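Local coordinates for CELL WALL surface anchor family protein (Streptococcus pneumoniae, PDB 2Y1V) that forms the shaft of the pneumococcal pilus as its major pilin, RrgB, a chain of immunoglobulin-like domains probably stiffened by internal Lys-Asn isopeptide bonds, at residues A[164-169]-A[412-417]; A[226-231]-A[270-275]. All coordinates share one frame; numbering follows the deposited sequence.

Interaction 1 (A[164-169]-A[412-417]). With NI (nickel (II) ion), chain D.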
loop_
_atom_site.group_PDB
_atom_site.type_symbol
_atom_site.label_atom_id
_atom_site.label_comp_id
_atom_site.label_asym_id
_atom_site.label_seq_id
_atom_site.Cartn_x
_atom_site.Cartn_y
_atom_site.Cartn_z
ATOM N N ASP A 164 -5.001 -1.689 -10.701
ATOM C CA ASP A 164 -5.748 -0.695 -9.954
ATOM C C ASP A 164 -6.199 -1.395 -8.680
ATOM O O ASP A 164 -6.456 -2.586 -8.697
ATOM C CB ASP A 164 -6.954 -0.198 -10.766
ATOM C CG ASP A 164 -7.809 0.812 -10.007
ATOM O OD1 ASP A 164 -7.249 1.552 -9.170
ATOM O OD2 ASP A 164 -9.038 0.875 -10.266
ATOM N N LYS A 165 -6.252 -0.657 -7.578
ATOM C CA LYS A 165 -6.892 -1.117 -6.348
ATOM C C LYS A 165 -8.088 -0.216 -6.028
ATOM O O LYS A 165 -8.019 0.986 -6.223
ATOM C CB LYS A 165 -5.914 -1.073 -5.179
ATOM C CG LYS A 165 -6.544 -1.472 -3.848
ATOM C CD LYS A 165 -5.578 -1.280 -2.692
ATOM C CE LYS A 165 -6.271 -1.511 -1.350
ATOM N NZ LYS A 165 -5.390 -1.082 -0.231
ATOM N N ASP A 166 -9.174 -0.798 -5.534
ATOM C CA ASP A 166 -10.345 -0.009 -5.161
ATOM C C ASP A 166 -11.236 -0.878 -4.285
ATOM O O ASP A 166 -10.919 -2.036 -4.030
ATOM C CB ASP A 166 -11.095 0.441 -6.410
ATOM C CG ASP A 166 -11.762 1.812 -6.254
ATOM O OD1 ASP A 166 -12.217 2.180 -5.155
ATOM O OD2 ASP A 166 -11.846 2.529 -7.265
ATOM N N PHE A 167 -12.339 -0.329 -3.802
ATOM C CA PHE A 167 -13.276 -1.140 -3.047
ATOM C C PHE A 167 -13.843 -2.266 -3.918
ATOM O O PHE A 167 -13.959 -2.129 -5.138
ATOM C CB PHE A 167 -14.414 -0.282 -2.477
ATOM C CG PHE A 167 -13.952 0.774 -1.506
ATOM C CD1 PHE A 167 -13.264 0.424 -0.353
ATOM C CD2 PHE A 167 -14.199 2.117 -1.752
ATOM C CE1 PHE A 167 -12.846 1.389 0.540
ATOM C CE2 PHE A 167 -13.781 3.083 -0.867
ATOM C CZ PHE A 167 -13.102 2.715 0.286
ATOM N N LYS A 168 -14.182 -3.379 -3.271
ATOM C CA LYS A 168 -14.854 -4.496 -3.916
ATOM C C LYS A 168 -15.828 -4.013 -4.991
ATOM O O LYS A 168 -16.704 -3.204 -4.720
ATOM C CB LYS A 168 -15.619 -5.299 -2.864
ATOM C CG LYS A 168 -16.354 -6.526 -3.417
ATOM C CD LYS A 168 -17.094 -7.264 -2.306
ATOM C CE LYS A 168 -18.100 -8.251 -2.880
ATOM N NZ LYS A 168 -19.076 -7.530 -3.741
ATOM N N GLY A 169 -15.655 -4.494 -6.214
ATOM C CA GLY A 169 -16.540 -4.129 -7.309
ATOM C C GLY A 169 -16.107 -2.963 -8.176
ATOM O O GLY A 169 -16.473 -2.899 -9.338
ATOM N N THR A 412 -3.290 4.139 -7.040
ATOM C CA THR A 412 -3.868 4.984 -6.030
ATOM C C THR A 412 -4.849 4.133 -5.211
ATOM O O THR A 412 -5.361 3.108 -5.689
ATOM C CB THR A 412 -4.589 6.168 -6.687
ATOM O OG1 THR A 412 -5.526 5.669 -7.649
ATOM C CG2 THR A 412 -3.573 7.073 -7.408
ATOM N N GLU A 413 -5.094 4.549 -3.975
ATOM C CA GLU A 413 -6.003 3.838 -3.082
ATOM C C GLU A 413 -7.189 4.717 -2.680
ATOM O O GLU A 413 -7.093 5.938 -2.691
ATOM C CB GLU A 413 -5.259 3.391 -1.812
ATOM C CG GLU A 413 -4.409 2.140 -1.972
ATOM C CD GLU A 413 -3.077 2.384 -2.655
ATOM O OE1 GLU A 413 -2.569 3.534 -2.640
ATOM O OE2 GLU A 413 -2.520 1.406 -3.192
ATOM N N PRO A 414 -8.312 4.095 -2.319
ATOM C CA PRO A 414 -9.454 4.824 -1.749
ATOM C C PRO A 414 -9.228 5.174 -0.270
ATOM O O PRO A 414 -8.204 4.791 0.289
ATOM C CB PRO A 414 -10.619 3.837 -1.924
ATOM C CG PRO A 414 -9.993 2.480 -2.050
ATOM C CD PRO A 414 -8.662 2.715 -2.713
ATOM N N LYS A 415 -10.139 5.923 0.350
ATOM C CA LYS A 415 -10.003 6.275 1.770
ATOM C C LYS A 415 -11.337 6.115 2.489
ATOM O O LYS A 415 -12.391 6.047 1.866
ATOM C CB LYS A 415 -9.485 7.712 1.957
ATOM C CG LYS A 415 -8.305 8.142 1.059
ATOM C CD LYS A 415 -6.959 7.818 1.677
ATOM C CE LYS A 415 -5.807 8.194 0.758
ATOM N NZ LYS A 415 -5.314 7.116 -0.150
ATOM N N VAL A 416 -11.300 6.022 3.806
ATOM C CA VAL A 416 -12.528 5.888 4.566
ATOM C C VAL A 416 -12.378 6.695 5.832
ATOM O O VAL A 416 -11.274 6.892 6.315
ATOM C CB VAL A 416 -12.851 4.417 4.917
ATOM C CG1 VAL A 416 -13.022 3.599 3.653
ATOM C CG2 VAL A 416 -11.776 3.824 5.816
ATOM N N VAL A 417 -13.491 7.145 6.385
ATOM C CA VAL A 417 -13.424 8.134 7.423
ATOM C C VAL A 417 -14.663 8.104 8.280
ATOM O O VAL A 417 -15.763 7.907 7.778
ATOM C CB VAL A 417 -13.236 9.533 6.773
ATOM C CG1 VAL A 417 -14.547 10.056 6.252
ATOM C CG2 VAL A 417 -12.596 10.509 7.746
HETATM NI NI NI D . -0.259 2.476 -3.790
#
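Pro414 lies over one face of the Phe167 ring, a CH-pi contact with CB 3.8 Å from the ring centroid and 29° off the normal. This packing joins the end of strand 149-167 to the linker leading into strand 415-426, beside an intramolecular Lys-Asn isopeptide bond of the kind that crosslinks Gram-positive pilin domains. Val416 reaches the same ring obliquely, CG1 standing 3.5 Å from Phe167 CZ, and the carbonyl O of Lys415 lies at the ring edge, in its plane, 3.8 Å from CZ. The two segments run nearly the same way, yet no hydrogen bond passes between them, so side chains carry the contact.

Next to the proline, Lys165 runs fully extended, CG anti to the backbone N (chi1 177°), and its CD comes 3.7 Å from Glu413 CG. This straight chain carries NZ to Asn290, to which it is covalently linked, and NZ also hydrogen-bonds Asp213. Glu413 bends at chi2 (79°), turning its carboxylate to a nickel ion, with OE2 2.6 Å from the metal and OE1 at a looser 2.8 Å. Asp291, Asp410 and the carbonyl of Pro411 supply further ligands, while the backbone N of Val292 hydrogen-bonds OE2.

Farther out, Lys180 ties the segments together indirectly, making a salt bridge to Asp164 and a hydrogen bond to the carbonyl O of Thr412. On the other side of Lys165 in sequence, Asp166 OD2 pairs with Arg177, and OD1 comes 3.8 Å from Pro414 CG. That same OD1 accepts a hydrogen bond from the backbone N-H of Phe167 on its anti side, N to OD1 2.9 Å.

Interaction 2 (A[226-231]-A[270-275]); sequences VKVTVD and VKITYS
Val228 and Ile272 lie side by side on the buried face of the strand pair, their CG1 atoms 3.6 Å apart. Ile272 sets CG1 anti to its carbonyl carbon (chi1 -55°), which directs this branch at Val228 and the other, CG2, at Val226 CG1, 3.9 Å away. Val228 CG1 also reaches Val270 CG1, while Val226 CG2 packs on CB of Tyr274 at 4.0 Å. Leu251 covers both Val226 and Val228, and Tyr274 meets Phe249 edge-to-face with its hydroxyl hydrogen-bonded to Asp213.

Strands 219-230 and 268-278 here form an antiparallel ladder in the Cna-B-like domain. Lys227 with Thr273 and Thr229 with Lys271 are its hydrogen-bonded pairs, and Val228 with Ile272 and Val230 with Val270 the non-hydrogen-bonded ones. Each hydrogen-bonded pair has two near-straight N-H...O bonds: Thr229 N to Lys271 O is 2.9 Å and Thr273 N to Lys227 O is 3.1 Å. The non-hydrogen-bonded pair between them adds CA-H...O contacts, Val228 CA lying 3.2 Å from Lys271 O.

The opposite face is polar. There Thr229 OG1 lies 3.7 Å from Lys271 CB, and Thr273 OG1 takes the like place beside CB of Lys227. Both lysines extend away from the partner strand, and the Lys271 amine makes a long, weak ion pair with Glu195.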
loop_
_atom_site.group_PDB
_atom_site.type_symbol
_atom_site.label_atom_id
_atom_site.label_comp_id
_atom_site.label_asym_id
_atom_site.label_seq_id
_atom_site.Cartn_x
_atom_site.Cartn_y
_atom_site.Cartn_z
ATOM N N VAL A 226 -7.708 -13.401 2.377
ATOM C CA VAL A 226 -7.078 -13.188 1.068
ATOM C C VAL A 226 -7.360 -14.321 0.089
ATOM O O VAL A 226 -7.105 -15.477 0.394
ATOM C CB VAL A 226 -5.532 -12.984 1.178
ATOM C CG1 VAL A 226 -4.963 -12.592 -0.158
ATOM C CG2 VAL A 226 -5.210 -11.920 2.195
ATOM N N LYS A 227 -7.874 -13.976 -1.086
ATOM C CA LYS A 227 -8.130 -14.939 -2.141
ATOM C C LYS A 227 -7.586 -14.415 -3.466
ATOM O O LYS A 227 -7.751 -13.238 -3.780
ATOM C CB LYS A 227 -9.632 -15.189 -2.263
ATOM C CG LYS A 227 -9.988 -16.285 -3.237
ATOM C CD LYS A 227 -11.474 -16.244 -3.602
ATOM C CE LYS A 227 -11.959 -17.594 -4.129
ATOM N NZ LYS A 227 -13.379 -17.519 -4.587
ATOM N N VAL A 228 -6.955 -15.287 -4.249
ATOM C CA VAL A 228 -6.293 -14.874 -5.478
ATOM C C VAL A 228 -6.748 -15.754 -6.615
ATOM O O VAL A 228 -6.664 -16.965 -6.505
ATOM C CB VAL A 228 -4.773 -15.094 -5.387
ATOM C CG1 VAL A 228 -4.050 -14.304 -6.464
ATOM C CG2 VAL A 228 -4.261 -14.747 -4.017
ATOM N N THR A 229 -7.193 -15.154 -7.715
ATOM C CA THR A 229 -7.555 -15.920 -8.902
ATOM C C THR A 229 -6.799 -15.420 -10.124
ATOM O O THR A 229 -6.348 -14.260 -10.162
ATOM C CB THR A 229 -9.090 -15.878 -9.222
ATOM O OG1 THR A 229 -9.482 -14.551 -9.596
ATOM C CG2 THR A 229 -9.916 -16.337 -8.023
ATOM N N VAL A 230 -6.664 -16.312 -11.106
ATOM C CA VAL A 230 -6.057 -16.015 -12.403
ATOM C C VAL A 230 -7.061 -16.391 -13.473
ATOM O O VAL A 230 -7.342 -17.571 -13.669
ATOM C CB VAL A 230 -4.796 -16.855 -12.634
ATOM C CG1 VAL A 230 -4.281 -16.661 -14.042
ATOM C CG2 VAL A 230 -3.732 -16.503 -11.605
ATOM N N ASP A 231 -7.594 -15.395 -14.171
ATOM C CA ASP A 231 -8.747 -15.618 -15.033
ATOM C C ASP A 231 -9.852 -16.360 -14.268
ATOM O O ASP A 231 -10.326 -17.397 -14.707
ATOM C CB ASP A 231 -8.356 -16.375 -16.318
ATOM C CG ASP A 231 -7.575 -15.494 -17.310
ATOM O OD1 ASP A 231 -7.503 -14.267 -17.092
ATOM O OD2 ASP A 231 -7.038 -16.027 -18.308
ATOM N N VAL A 270 -5.210 -11.077 -13.014
ATOM C CA VAL A 270 -5.059 -11.531 -11.650
ATOM C C VAL A 270 -5.944 -10.738 -10.702
ATOM O O VAL A 270 -5.913 -9.513 -10.699
ATOM C CB VAL A 270 -3.612 -11.425 -11.186
ATOM C CG1 VAL A 270 -3.472 -12.066 -9.837
ATOM C CG2 VAL A 270 -2.687 -12.075 -12.208
ATOM N N LYS A 271 -6.745 -11.434 -9.900
ATOM C CA LYS A 271 -7.564 -10.740 -8.911
ATOM C C LYS A 271 -7.278 -11.164 -7.478
ATOM O O LYS A 271 -7.285 -12.353 -7.160
ATOM C CB LYS A 271 -9.046 -10.902 -9.232
ATOM C CG LYS A 271 -9.952 -10.066 -8.355
ATOM C CD LYS A 271 -11.371 -10.058 -8.890
ATOM C CE LYS A 271 -12.332 -9.414 -7.909
ATOM N NZ LYS A 271 -13.703 -9.952 -8.160
ATOM N N ILE A 272 -7.036 -10.183 -6.612
ATOM C CA ILE A 272 -6.803 -10.432 -5.192
ATOM C C ILE A 272 -7.824 -9.612 -4.403
ATOM O O ILE A 272 -7.933 -8.394 -4.554
ATOM C CB ILE A 272 -5.342 -10.056 -4.785
ATOM C CG1 ILE A 272 -4.331 -10.799 -5.666
ATOM C CG2 ILE A 272 -5.067 -10.371 -3.321
ATOM C CD1 ILE A 272 -3.077 -10.072 -5.891
ATOM N N THR A 273 -8.586 -10.292 -3.564
ATOM C CA THR A 273 -9.618 -9.657 -2.792
ATOM C C THR A 273 -9.303 -9.948 -1.358
ATOM O O THR A 273 -8.629 -10.929 -1.067
ATOM C CB THR A 273 -11.029 -10.245 -3.102
ATOM O OG1 THR A 273 -11.074 -11.639 -2.747
ATOM C CG2 THR A 273 -11.385 -10.074 -4.568
ATOM N N TYR A 274 -9.799 -9.093 -0.467
ATOM C CA TYR A 274 -9.555 -9.209 0.961
ATOM C C TYR A 274 -10.239 -8.065 1.685
ATOM O O TYR A 274 -10.745 -7.139 1.056
ATOM C CB TYR A 274 -8.053 -9.201 1.253
ATOM C CG TYR A 274 -7.324 -7.996 0.728
ATOM C CD1 TYR A 274 -6.850 -7.968 -0.568
ATOM C CD2 TYR A 274 -7.098 -6.885 1.532
ATOM C CE1 TYR A 274 -6.185 -6.871 -1.058
ATOM C CE2 TYR A 274 -6.438 -5.775 1.043
ATOM C CZ TYR A 274 -5.974 -5.776 -0.247
ATOM O OH TYR A 274 -5.291 -4.678 -0.761
ATOM N N SER A 275 -10.258 -8.115 3.010
ATOM C CA SER A 275 -10.927 -7.062 3.762
ATOM C C SER A 275 -10.158 -6.606 4.989
ATOM O O SER A 275 -9.183 -7.225 5.411
ATOM C CB SER A 275 -12.319 -7.516 4.191
ATOM O OG SER A 275 -12.210 -8.376 5.310
#

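How the interactions relate
The centres of the two contacts are 15 Å apart, and both reach the same mixed sheet. Strand 149-167 of interaction 1 pairs with strand 191-200, which pairs with strand 268-278, whose other neighbour, strand 219-230, completes interaction 2. Along the chain, both strands of interaction 2 come between the two segments of interaction 1. The contacts meet where Lys165 CE packs 3.4 Å from Tyr274 OH. Asp213 hydrogen-bonds both the isopeptide nitrogen of Lys165 and the Tyr274 hydroxyl, so Tyr274, near one end of interaction 2, packs against the crosslinked lysine, while interaction 1 brings 412-417, with its nickel ligand Glu413, against the strand that carries Lys165.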